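Local structure of protein kinase A regulatory subunit, putative (Trypanosoma cruzi, 6FTF) at residues L236-V245 with Y287-P298; C225-L236 with L275-Y284. The protein probably serves as the nucleoside-binding regulatory subunit of a cAMP-independent protein kinase A, with 7-cyano-7-deazainosine bound in both of its cyclic nucleotide-binding domains. One frame throughout, in Å; residues are numbered along the deposited sequence. Where two conformers were deposited one is given.

Contact 1: L236-V245 with Y287-P298; sequences LEFLNNHRTV and YQNVLKTGAAQP. With 7CI (7-cyano-7-deazainosine), chain E; EDO (1,2-ethanediol), chain D.
His242 and Pro298 form a single backbone bridge, CA to CA 4.0 Å, while helix segments 236-240 and 287-293 run at 35° to each other with their axes 13.2 Å apart. Beside the bridge, Arg243 N donates to Gln297 O at 2.9 Å. The Tyr287 side chain lies between the two helices. With CG anti to the backbone N (chi1 -178°), its ring reaches the end of helix 236-240, where OH meets His242 NE2 at the edge of the imidazole, in its plane, at 2.7 Å and nearly straight; either atom could be the donor. On the far side of the imidazole, ND1 donates to Arg243 O, which fixes the ring's rotation. Leu236 CD1 sits over the centre of the tyrosine ring, 3.5 Å from the centroid, in a CH-pi contact; Leu291 CG lies against the opposite face, toward the rim. Residues 236-245 belong to what corresponds to the phosphate-binding cassette of a cyclic nucleotide-binding domain, and helix 285-293 lies over it, consistent with the lid of this fold. Glu237 grips the ribose with both carboxylate oxygens, OE1 to 7CI O3 and OE2 to 7CI O4, each 2.7 Å. Val245 splits its branches: CG2 lies 3.3 Å from the nitrile nitrogen N4 of 7CI, whereas CG1 packs on Val290 CG1 and Ala296 CB.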
loop_
_atom_site.group_PDB
_atom_site.type_symbol
_atom_site.label_atom_id
_atom_site.label_comp_id
_atom_site.label_asym_id
_atom_site.label_seq_id
_atom_site.Cartn_x
_atom_site.Cartn_y
_atom_site.Cartn_z
ATOM N N LEU A 236 10.399 7.830 8.258
ATOM C CA LEU A 236 10.623 9.251 8.510
ATOM C C LEU A 236 10.682 10.027 7.209
ATOM O O LEU A 236 10.127 11.132 7.095
ATOM C CB LEU A 236 11.907 9.469 9.304
ATOM C CG LEU A 236 11.952 8.822 10.683
ATOM C CD1 LEU A 236 13.249 9.179 11.382
ATOM C CD2 LEU A 236 10.760 9.238 11.552
ATOM N N GLU A 237 11.353 9.468 6.218
ATOM C CA GLU A 237 11.460 10.111 4.917
ATOM C C GLU A 237 10.104 10.252 4.253
ATOM O O GLU A 237 9.883 11.206 3.493
ATOM C CB GLU A 237 12.394 9.295 4.032
ATOM C CG GLU A 237 13.855 9.319 4.484
ATOM C CD GLU A 237 14.149 8.567 5.775
ATOM O OE1 GLU A 237 13.527 7.502 6.025
ATOM O OE2 GLU A 237 15.019 9.035 6.550
ATOM N N PHE A 238 9.216 9.278 4.487
ATOM C CA PHE A 238 7.877 9.299 3.904
ATOM C C PHE A 238 7.024 10.373 4.561
ATOM O O PHE A 238 6.194 11.011 3.890
ATOM C CB PHE A 238 7.147 7.974 4.134
ATOM C CG PHE A 238 7.712 6.755 3.441
ATOM C CD1 PHE A 238 8.925 6.723 2.753
ATOM C CD2 PHE A 238 6.951 5.594 3.491
ATOM C CE1 PHE A 238 9.351 5.535 2.145
ATOM C CE2 PHE A 238 7.349 4.446 2.882
ATOM C CZ PHE A 238 8.552 4.404 2.219
ATOM N N LEU A 239 7.183 10.556 5.874
ATOM C CA LEU A 239 6.405 11.536 6.630
ATOM C C LEU A 239 6.849 12.950 6.310
ATOM O O LEU A 239 6.015 13.860 6.205
ATOM C CB LEU A 239 6.571 11.291 8.131
ATOM C CG LEU A 239 5.930 10.001 8.647
ATOM C CD1 LEU A 239 6.362 9.730 10.064
ATOM C CD2 LEU A 239 4.407 10.049 8.585
ATOM N N ASN A 240 8.165 13.169 6.193
ATOM C CA ASN A 240 8.725 14.513 6.154
ATOM C C ASN A 240 9.417 14.840 4.839
ATOM O O ASN A 240 10.036 15.904 4.720
ATOM C CB ASN A 240 9.616 14.729 7.372
ATOM C CG ASN A 240 8.810 14.774 8.655
ATOM O OD1 ASN A 240 7.704 15.344 8.673
ATOM N ND2 ASN A 240 9.332 14.198 9.727
ATOM N N ASN A 241 9.294 13.975 3.840
ATOM C CA ASN A 241 9.691 14.269 2.463
ATOM C C ASN A 241 11.151 14.707 2.344
ATOM O O ASN A 241 11.472 15.775 1.809
ATOM C CB ASN A 241 8.758 15.310 1.846
ATOM C CG ASN A 241 7.380 14.784 1.622
ATOM O OD1 ASN A 241 7.194 13.683 1.127
ATOM N ND2 ASN A 241 6.392 15.577 1.989
ATOM N N HIS A 242 12.049 13.831 2.789
ATOM C CA HIS A 242 13.479 14.101 2.661
ATOM C C HIS A 242 14.214 12.796 2.369
ATOM O O HIS A 242 13.677 11.700 2.563
ATOM C CB HIS A 242 14.043 14.815 3.900
ATOM C CG HIS A 242 13.827 14.070 5.182
ATOM N ND1 HIS A 242 14.519 12.927 5.508
ATOM C CD2 HIS A 242 12.976 14.294 6.214
ATOM C CE1 HIS A 242 14.098 12.479 6.679
ATOM N NE2 HIS A 242 13.164 13.291 7.131
ATOM N N ARG A 243 15.453 12.917 1.901
ATOM C CA ARG A 243 16.291 11.747 1.677
ATOM C C ARG A 243 16.673 11.116 3.012
ATOM O O ARG A 243 16.537 11.705 4.073
ATOM C CB ARG A 243 17.522 12.124 0.843
ATOM C CG ARG A 243 17.174 12.593 -0.567
ATOM C CD ARG A 243 18.397 12.926 -1.381
ATOM N NE ARG A 243 19.104 11.755 -1.898
ATOM C CZ ARG A 243 18.865 11.184 -3.074
ATOM N NH1 ARG A 243 17.895 11.596 -3.849
ATOM N NH2 ARG A 243 19.617 10.167 -3.475
ATOM N N THR A 244 17.171 9.890 2.959
ATOM C CA THR A 244 17.443 9.161 4.193
ATOM C C THR A 244 18.560 9.824 4.983
ATOM O O THR A 244 19.563 10.289 4.432
ATOM C CB THR A 244 17.767 7.694 3.916
ATOM O OG1 THR A 244 18.897 7.639 3.063
ATOM C CG2 THR A 244 16.602 6.957 3.277
ATOM N N VAL A 245 18.362 9.871 6.289
ATOM C CA VAL A 245 19.231 10.573 7.209
ATOM C C VAL A 245 20.013 9.635 8.098
ATOM O O VAL A 245 20.747 10.095 8.980
ATOM C CB VAL A 245 18.443 11.619 8.022
ATOM C CG1 VAL A 245 18.049 12.780 7.123
ATOM C CG2 VAL A 245 17.182 11.004 8.621
ATOM N N TYR A 287 17.139 12.527 15.392
ATOM C CA TYR A 287 16.339 12.999 14.267
ATOM C C TYR A 287 15.748 14.366 14.533
ATOM O O TYR A 287 15.648 15.183 13.618
ATOM C CB TYR A 287 15.212 12.020 13.981
ATOM C CG TYR A 287 14.354 12.384 12.801
ATOM C CD1 TYR A 287 14.895 12.520 11.525
ATOM C CD2 TYR A 287 12.991 12.529 12.940
ATOM C CE1 TYR A 287 14.104 12.809 10.427
ATOM C CE2 TYR A 287 12.181 12.797 11.864
ATOM C CZ TYR A 287 12.738 12.938 10.603
ATOM O OH TYR A 287 11.909 13.191 9.546
ATOM N N GLN A 288 15.321 14.633 15.772
ATOM C CA GLN A 288 14.754 15.947 16.040
ATOM C C GLN A 288 15.770 17.029 15.734
ATOM O O GLN A 288 15.412 18.117 15.272
ATOM C CB GLN A 288 14.299 16.088 17.497
ATOM C CG GLN A 288 13.267 15.105 17.984
ATOM C CD GLN A 288 12.204 14.811 16.976
ATOM O OE1 GLN A 288 11.463 15.695 16.552
ATOM N NE2 GLN A 288 12.104 13.542 16.594
ATOM N N ASN A 289 17.040 16.766 16.037
ATOM C CA ASN A 289 18.084 17.735 15.731
ATOM C C ASN A 289 18.348 17.842 14.230
ATOM O O ASN A 289 18.653 18.934 13.728
ATOM C CB ASN A 289 19.358 17.385 16.488
ATOM C CG ASN A 289 20.447 18.375 16.233
ATOM O OD1 ASN A 289 21.453 18.065 15.587
ATOM N ND2 ASN A 289 20.242 19.597 16.699
ATOM N N VAL A 290 18.253 16.728 13.498
ATOM C CA VAL A 290 18.334 16.784 12.042
ATOM C C VAL A 290 17.286 17.742 11.509
ATOM O O VAL A 290 17.556 18.582 10.639
ATOM C CB VAL A 290 18.147 15.375 11.447
ATOM C CG1 VAL A 290 17.958 15.436 9.944
ATOM C CG2 VAL A 290 19.323 14.506 11.746
ATOM N N LEU A 291 16.058 17.621 12.011
ATOM C CA LEU A 291 14.992 18.481 11.521
ATOM C C LEU A 291 15.244 19.922 11.916
ATOM O O LEU A 291 15.029 20.839 11.108
ATOM C CB LEU A 291 13.627 18.024 12.045
ATOM C CG LEU A 291 13.138 16.660 11.572
ATOM C CD1 LEU A 291 11.805 16.367 12.235
ATOM C CD2 LEU A 291 13.022 16.606 10.060
ATOM N N LYS A 292 15.684 20.148 13.148
ATOM C CA LYS A 292 15.854 21.512 13.620
ATOM C C LYS A 292 16.931 22.233 12.827
ATOM O O LYS A 292 16.796 23.426 12.535
ATOM C CB LYS A 292 16.212 21.493 15.097
ATOM C CG LYS A 292 16.237 22.886 15.686
ATOM C CD LYS A 292 16.385 22.841 17.179
ATOM C CE LYS A 292 17.734 23.382 17.585
ATOM N NZ LYS A 292 17.934 23.358 19.064
ATOM N N THR A 293 18.004 21.533 12.471
ATOM C CA THR A 293 19.122 22.147 11.766
ATOM C C THR A 293 19.015 22.037 10.258
ATOM O O THR A 293 19.887 22.571 9.559
ATOM C CB THR A 293 20.452 21.549 12.212
ATOM O OG1 THR A 293 20.497 20.152 11.896
ATOM C CG2 THR A 293 20.650 21.735 13.702
ATOM N N GLY A 294 17.985 21.376 9.739
ATOM C CA GLY A 294 17.784 21.298 8.309
ATOM C C GLY A 294 18.753 20.395 7.586
ATOM O O GLY A 294 19.023 20.616 6.401
ATOM N N ALA A 295 19.239 19.344 8.244
ATOM C CA ALA A 295 20.340 18.531 7.745
ATOM C C ALA A 295 19.888 17.430 6.785
ATOM O O ALA A 295 20.275 16.261 6.927
ATOM C CB ALA A 295 21.094 17.922 8.926
ATOM N N ALA A 296 19.076 17.784 5.800
ATOM C CA ALA A 296 18.675 16.852 4.758
ATOM C C ALA A 296 18.115 17.650 3.593
ATOM O O ALA A 296 17.774 18.830 3.733
ATOM C CB ALA A 296 17.607 15.884 5.255
ATOM N N GLN A 297 18.029 17.004 2.440
ATOM C CA GLN A 297 17.394 17.596 1.279
ATOM C C GLN A 297 16.100 16.876 0.934
ATOM O O GLN A 297 15.862 15.736 1.365
ATOM C CB GLN A 297 18.325 17.648 0.055
ATOM C CG GLN A 297 18.504 16.318 -0.648
ATOM C CD GLN A 297 19.529 16.389 -1.768
ATOM O OE1 GLN A 297 20.617 15.811 -1.659
ATOM N NE2 GLN A 297 19.198 17.059 -2.830
ATOM N N PRO A 298 15.234 17.515 0.143
ATOM C CA PRO A 298 13.924 16.937 -0.140
ATOM C C PRO A 298 13.980 15.625 -0.904
ATOM O O PRO A 298 14.932 15.300 -1.617
ATOM C CB PRO A 298 13.249 18.013 -1.000
ATOM C CG PRO A 298 13.869 19.283 -0.544
ATOM C CD PRO A 298 15.305 18.917 -0.313
HETATM C C1 7CI E . 15.551 5.523 11.004
HETATM N N1 7CI E . 16.060 6.711 11.788
HETATM O O1 7CI E . 16.357 5.329 9.863
HETATM C C2 7CI E . 15.982 6.818 13.103
HETATM N N2 7CI E . 15.501 5.935 14.010
HETATM O O2 7CI E . 13.470 4.553 10.431
HETATM C C3 7CI E . 15.618 6.244 15.317
HETATM N N3 7CI E . 16.134 7.485 15.722
HETATM O O3 7CI E . 13.225 6.182 8.341
HETATM C C4 7CI E . 16.588 8.407 14.818
HETATM N N4 7CI E . 18.009 11.037 11.849
HETATM C C5 7CI E . 16.555 8.082 13.445
HETATM O O5 7CI E . 16.994 9.513 15.276
HETATM C C6 7CI E . 16.970 8.728 12.205
HETATM C C7 7CI E . 16.635 7.803 11.226
HETATM C C8 7CI E . 17.539 9.987 12.019
HETATM C C9 7CI E . 14.167 5.740 10.498
HETATM C C10 7CI E . 14.395 6.325 9.202
HETATM C C11 7CI E . 15.570 5.466 8.688
HETATM C C12 7CI E . 16.433 6.156 7.555
HETATM O O4 7CI E . 16.725 7.464 7.909
HETATM C C1 EDO D . 19.810 13.409 3.446
HETATM O O1 EDO D . 19.567 14.522 2.576
HETATM C C2 EDO D . 20.989 13.693 4.375
HETATM O O2 EDO D . 22.162 14.072 3.638
HETATM O O HOH W 1 15.779 13.425 -3.453
#

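Contact 2: C225-L236 with L275-Y284; sequences CEFTQGDHIGEL and LKRCADDPKY. With 7CI (7-cyano-7-deazainosine), chain E; EDO (1,2-ethanediol), chain C.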
loop_
_atom_site.group_PDB
_atom_site.type_symbol
_atom_site.label_atom_id
_atom_site.label_comp_id
_atom_site.label_asym_id
_atom_site.label_seq_id
_atom_site.Cartn_x
_atom_site.Cartn_y
_atom_site.Cartn_z
ATOM N N CYS A 225 20.673 4.105 17.743
ATOM C CA CYS A 225 19.852 3.181 18.518
ATOM C C CYS A 225 19.768 1.858 17.771
ATOM O O CYS A 225 20.342 1.698 16.690
ATOM C CB CYS A 225 18.448 3.745 18.767
ATOM S SG CYS A 225 17.377 3.835 17.301
ATOM N N GLU A 226 19.027 0.915 18.353
ATOM C CA GLU A 226 18.672 -0.350 17.723
ATOM C C GLU A 226 17.159 -0.489 17.653
ATOM O O GLU A 226 16.426 0.180 18.385
ATOM C CB GLU A 226 19.244 -1.539 18.508
ATOM C CG GLU A 226 20.771 -1.573 18.414
ATOM C CD GLU A 226 21.404 -2.832 18.993
ATOM O OE1 GLU A 226 22.625 -3.038 18.750
ATOM O OE2 GLU A 226 20.705 -3.610 19.680
ATOM N N PHE A 227 16.703 -1.347 16.745
ATOM C CA PHE A 227 15.313 -1.774 16.646
ATOM C C PHE A 227 15.310 -3.281 16.438
ATOM O O PHE A 227 16.311 -3.876 16.029
ATOM C CB PHE A 227 14.582 -1.082 15.491
ATOM C CG PHE A 227 14.327 0.370 15.717
ATOM C CD1 PHE A 227 13.485 0.796 16.729
ATOM C CD2 PHE A 227 14.889 1.318 14.895
ATOM C CE1 PHE A 227 13.246 2.149 16.933
ATOM C CE2 PHE A 227 14.637 2.662 15.094
ATOM C CZ PHE A 227 13.817 3.068 16.106
ATOM N N THR A 228 14.160 -3.903 16.688
ATOM C CA THR A 228 14.078 -5.356 16.613
ATOM C C THR A 228 12.687 -5.775 16.144
ATOM O O THR A 228 11.910 -4.963 15.643
ATOM C CB THR A 228 14.520 -5.963 17.952
ATOM O OG1 THR A 228 14.680 -7.378 17.822
ATOM C CG2 THR A 228 13.531 -5.656 19.027
ATOM N N GLN A 229 12.393 -7.062 16.287
ATOM C CA GLN A 229 11.169 -7.648 15.763
ATOM C C GLN A 229 9.945 -6.837 16.172
ATOM O O GLN A 229 9.758 -6.519 17.348
ATOM C CB GLN A 229 11.083 -9.080 16.301
ATOM C CG GLN A 229 9.870 -9.855 15.863
ATOM C CD GLN A 229 9.911 -11.296 16.318
ATOM O OE1 GLN A 229 10.984 -11.912 16.397
ATOM N NE2 GLN A 229 8.749 -11.833 16.650
ATOM N N GLY A 230 9.110 -6.519 15.191
ATOM C CA GLY A 230 7.912 -5.740 15.393
ATOM C C GLY A 230 8.080 -4.260 15.147
ATOM O O GLY A 230 7.084 -3.560 14.961
ATOM N N ASP A 231 9.318 -3.770 15.126
ATOM C CA ASP A 231 9.601 -2.377 14.854
ATOM C C ASP A 231 9.627 -2.129 13.352
ATOM O O ASP A 231 9.647 -3.051 12.531
ATOM C CB ASP A 231 10.954 -1.995 15.459
ATOM C CG ASP A 231 10.953 -1.981 16.975
ATOM O OD1 ASP A 231 9.919 -1.611 17.579
ATOM O OD2 ASP A 231 11.993 -2.302 17.567
ATOM N N HIS A 232 9.622 -0.856 12.999
ATOM C CA HIS A 232 9.669 -0.437 11.603
ATOM C C HIS A 232 10.746 0.619 11.383
ATOM O O HIS A 232 11.078 1.398 12.284
ATOM C CB HIS A 232 8.331 0.157 11.177
ATOM C CG HIS A 232 7.822 1.193 12.125
ATOM N ND1 HIS A 232 8.214 2.512 12.078
ATOM C CD2 HIS A 232 7.010 1.085 13.203
ATOM C CE1 HIS A 232 7.643 3.179 13.063
ATOM N NE2 HIS A 232 6.896 2.335 13.756
ATOM N N ILE A 233 11.267 0.657 10.155
ATOM C CA ILE A 233 12.217 1.677 9.730
ATOM C C ILE A 233 11.846 2.135 8.328
ATOM O O ILE A 233 11.242 1.390 7.550
ATOM C CB ILE A 233 13.708 1.241 9.773
ATOM C CG1 ILE A 233 13.995 0.016 8.887
ATOM C CG2 ILE A 233 14.176 1.044 11.215
ATOM C CD1 ILE A 233 13.977 -1.332 9.596
ATOM N N GLY A 234 12.199 3.380 8.009
ATOM C CA GLY A 234 11.984 3.964 6.700
ATOM C C GLY A 234 10.848 4.959 6.642
ATOM O O GLY A 234 10.700 5.654 5.630
ATOM N N GLU A 235 10.068 5.104 7.706
ATOM C CA GLU A 235 8.904 5.968 7.624
ATOM C C GLU A 235 9.248 7.448 7.700
ATOM O O GLU A 235 8.436 8.274 7.269
ATOM C CB GLU A 235 7.868 5.646 8.704
ATOM C CG GLU A 235 8.231 6.087 10.102
ATOM C CD GLU A 235 9.253 5.217 10.784
ATOM O OE1 GLU A 235 9.597 4.135 10.240
ATOM O OE2 GLU A 235 9.698 5.624 11.893
ATOM N N LEU A 236 10.399 7.830 8.258
ATOM C CA LEU A 236 10.623 9.251 8.510
ATOM C C LEU A 236 10.682 10.027 7.209
ATOM O O LEU A 236 10.127 11.132 7.095
ATOM C CB LEU A 236 11.907 9.469 9.304
ATOM C CG LEU A 236 11.952 8.822 10.683
ATOM C CD1 LEU A 236 13.249 9.179 11.382
ATOM C CD2 LEU A 236 10.760 9.238 11.552
ATOM N N LEU A 275 2.660 6.829 13.753
ATOM C CA LEU A 275 4.049 6.945 13.322
ATOM C C LEU A 275 4.661 8.283 13.700
ATOM O O LEU A 275 5.870 8.358 13.979
ATOM C CB LEU A 275 4.131 6.747 11.811
ATOM C CG LEU A 275 3.721 5.357 11.324
ATOM C CD1 LEU A 275 3.671 5.323 9.800
ATOM C CD2 LEU A 275 4.655 4.284 11.833
ATOM N N LYS A 276 3.862 9.350 13.705
ATOM C CA LYS A 276 4.378 10.663 14.068
ATOM C C LYS A 276 4.745 10.776 15.550
ATOM O O LYS A 276 5.433 11.735 15.925
ATOM C CB LYS A 276 3.350 11.733 13.672
ATOM C CG LYS A 276 3.239 11.957 12.161
ATOM C CD LYS A 276 2.172 12.994 11.793
ATOM C CE LYS A 276 2.127 13.238 10.280
ATOM N NZ LYS A 276 3.245 14.082 9.764
ATOM N N ARG A 277 4.332 9.819 16.386
ATOM C CA ARG A 277 4.653 9.810 17.811
ATOM C C ARG A 277 6.137 9.646 18.070
ATOM O O ARG A 277 6.584 9.842 19.204
ATOM C CB ARG A 277 4.021 8.608 18.524
ATOM C CG ARG A 277 2.513 8.525 18.654
ATOM C CD ARG A 277 2.176 7.129 19.213
ATOM N NE ARG A 277 0.745 6.848 19.296
ATOM C CZ ARG A 277 0.235 5.690 19.713
ATOM N NH1 ARG A 277 1.035 4.697 20.090
ATOM N NH2 ARG A 277 -1.084 5.524 19.759
ATOM N N CYS A 278 6.911 9.272 17.057
ATOM C CA CYS A 278 8.343 9.144 17.254
ATOM C C CYS A 278 8.957 10.444 17.748
ATOM O O CYS A 278 9.993 10.401 18.422
ATOM C CB CYS A 278 9.008 8.672 15.958
ATOM S SG CYS A 278 8.836 9.812 14.578
ATOM N N ALA A 279 8.340 11.594 17.463
ATOM C CA ALA A 279 8.885 12.858 17.948
ATOM C C ALA A 279 9.025 12.880 19.465
ATOM O O ALA A 279 9.877 13.597 19.989
ATOM C CB ALA A 279 8.006 14.025 17.498
ATOM N N ASP A 280 8.198 12.120 20.182
ATOM C CA ASP A 280 8.195 12.076 21.643
ATOM C C ASP A 280 9.024 10.930 22.219
ATOM O O ASP A 280 9.084 10.779 23.446
ATOM C CB ASP A 280 6.753 11.940 22.142
ATOM C CG ASP A 280 5.853 13.043 21.629
ATOM O OD1 ASP A 280 6.266 14.220 21.712
ATOM O OD2 ASP A 280 4.733 12.726 21.162
ATOM N N ASP A 281 9.670 10.139 21.371
ATOM C CA ASP A 281 10.397 8.944 21.762
ATOM C C ASP A 281 11.872 9.296 21.862
ATOM O O ASP A 281 12.436 9.825 20.885
ATOM C CB ASP A 281 10.173 7.906 20.667
ATOM C CG ASP A 281 10.826 6.565 20.934
ATOM O OD1 ASP A 281 11.846 6.478 21.653
ATOM O OD2 ASP A 281 10.315 5.594 20.345
ATOM N N PRO A 282 12.535 9.067 22.999
ATOM C CA PRO A 282 13.946 9.459 23.116
ATOM C C PRO A 282 14.856 8.815 22.094
ATOM O O PRO A 282 15.937 9.363 21.841
ATOM C CB PRO A 282 14.312 9.056 24.551
ATOM C CG PRO A 282 13.302 8.043 24.934
ATOM C CD PRO A 282 12.043 8.434 24.235
ATOM N N LYS A 283 14.463 7.691 21.492
ATOM C CA LYS A 283 15.306 7.088 20.466
ATOM C C LYS A 283 15.411 7.950 19.215
ATOM O O LYS A 283 16.290 7.688 18.386
ATOM C CB LYS A 283 14.800 5.691 20.097
ATOM C CG LYS A 283 14.889 4.709 21.258
ATOM C CD LYS A 283 14.157 3.387 20.999
ATOM C CE LYS A 283 15.021 2.374 20.240
ATOM N NZ LYS A 283 14.537 0.939 20.368
ATOM N N TYR A 284 14.543 8.961 19.070
ATOM C CA TYR A 284 14.541 9.860 17.924
ATOM C C TYR A 284 15.027 11.263 18.274
ATOM O O TYR A 284 14.818 12.195 17.494
ATOM C CB TYR A 284 13.155 9.899 17.272
ATOM C CG TYR A 284 12.689 8.569 16.687
ATOM C CD1 TYR A 284 12.200 7.554 17.497
ATOM C CD2 TYR A 284 12.726 8.348 15.325
ATOM C CE1 TYR A 284 11.779 6.357 16.954
ATOM C CE2 TYR A 284 12.291 7.152 14.771
ATOM C CZ TYR A 284 11.816 6.163 15.593
ATOM O OH TYR A 284 11.386 4.948 15.097
HETATM C C1 7CI E . 15.551 5.523 11.004
HETATM N N1 7CI E . 16.060 6.711 11.788
HETATM O O1 7CI E . 16.357 5.329 9.863
HETATM C C2 7CI E . 15.982 6.818 13.103
HETATM N N2 7CI E . 15.501 5.935 14.010
HETATM O O2 7CI E . 13.470 4.553 10.431
HETATM C C3 7CI E . 15.618 6.244 15.317
HETATM N N3 7CI E . 16.134 7.485 15.722
HETATM O O3 7CI E . 13.225 6.182 8.341
HETATM C C4 7CI E . 16.588 8.407 14.818
HETATM N N4 7CI E . 18.009 11.037 11.849
HETATM C C5 7CI E . 16.555 8.082 13.445
HETATM O O5 7CI E . 16.994 9.513 15.276
HETATM C C6 7CI E . 16.970 8.728 12.205
HETATM C C7 7CI E . 16.635 7.803 11.226
HETATM C C8 7CI E . 17.539 9.987 12.019
HETATM C C9 7CI E . 14.167 5.740 10.498
HETATM C C10 7CI E . 14.395 6.325 9.202
HETATM C C11 7CI E . 15.570 5.466 8.688
HETATM C C12 7CI E . 16.433 6.156 7.555
HETATM O O4 7CI E . 16.725 7.464 7.909
HETATM C C1 EDO C . 5.251 -10.082 16.026
HETATM O O1 EDO C . 6.191 -11.120 15.745
HETATM C C2 EDO C . 5.981 -8.762 16.233
HETATM O O2 EDO C . 6.923 -8.925 17.296
HETATM O O HOH W 2 11.792 4.160 12.616
HETATM O O HOH W 3 7.781 6.365 13.754
#
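The base and ribose of 7-cyano-7-deazainosine sit in a pocket walled on one side by strand 221-228 and the turn into helix 235-240, and on the other by the loop that leads into helix 285-293. Phe227 and Tyr284 meet obliquely beside the base, planes at 41°, with Phe227 CZ 3.2 Å from Tyr284 OH. One face of the Tyr284 ring lies against the base, near 7CI C3, and Cys278 CB covers the other over its centre. This resembles the aromatic capping residue of protein kinase A regulatory subunits, which stacks on the base of the bound nucleotide. Lys283 works at both ends: its carbonyl O accepts from 7CI N3 at 2.7 Å, and in the conformer given, the side chain bends at chi3 (85°) and slides past Phe227, and NZ donates to Glu226 O at 2.8 Å. On the ribose side, water 2 accepts from Tyr284 OH and donates to Glu235 OE2 and His232 O; it also lies 2.8 Å from 7CI O2. His232 ND1 donates to Glu235 OE1, arriving from above the carboxylate plane, which steadies the imidazole while Leu275 CD2 rests over its face, 3.8 Å from the centroid. Water 3 joins Glu235 OE2 to Leu275 O.

How the contacts relate
From the N terminus, the chain has already built the first cyclic nucleotide-binding domain when it reaches 225-236, and it runs straight on through Leu236 into 236-245. The remaining strands of the second domain follow, then helices 264-268 and 272-275. At 275-284 the chain returns to close the loop of contact 2, and at 287-298 that of contact 1, so the two loops cross. Contact 2 ties the edge strands and the turn before helix 235-240 to the loop over the base; contact 1 ties that helix and its following loop to helix 285-293 and the C-terminal tail. Leu236 is common to both, Leu239 packs on Leu275 between them, and the same 7CI molecule touches each.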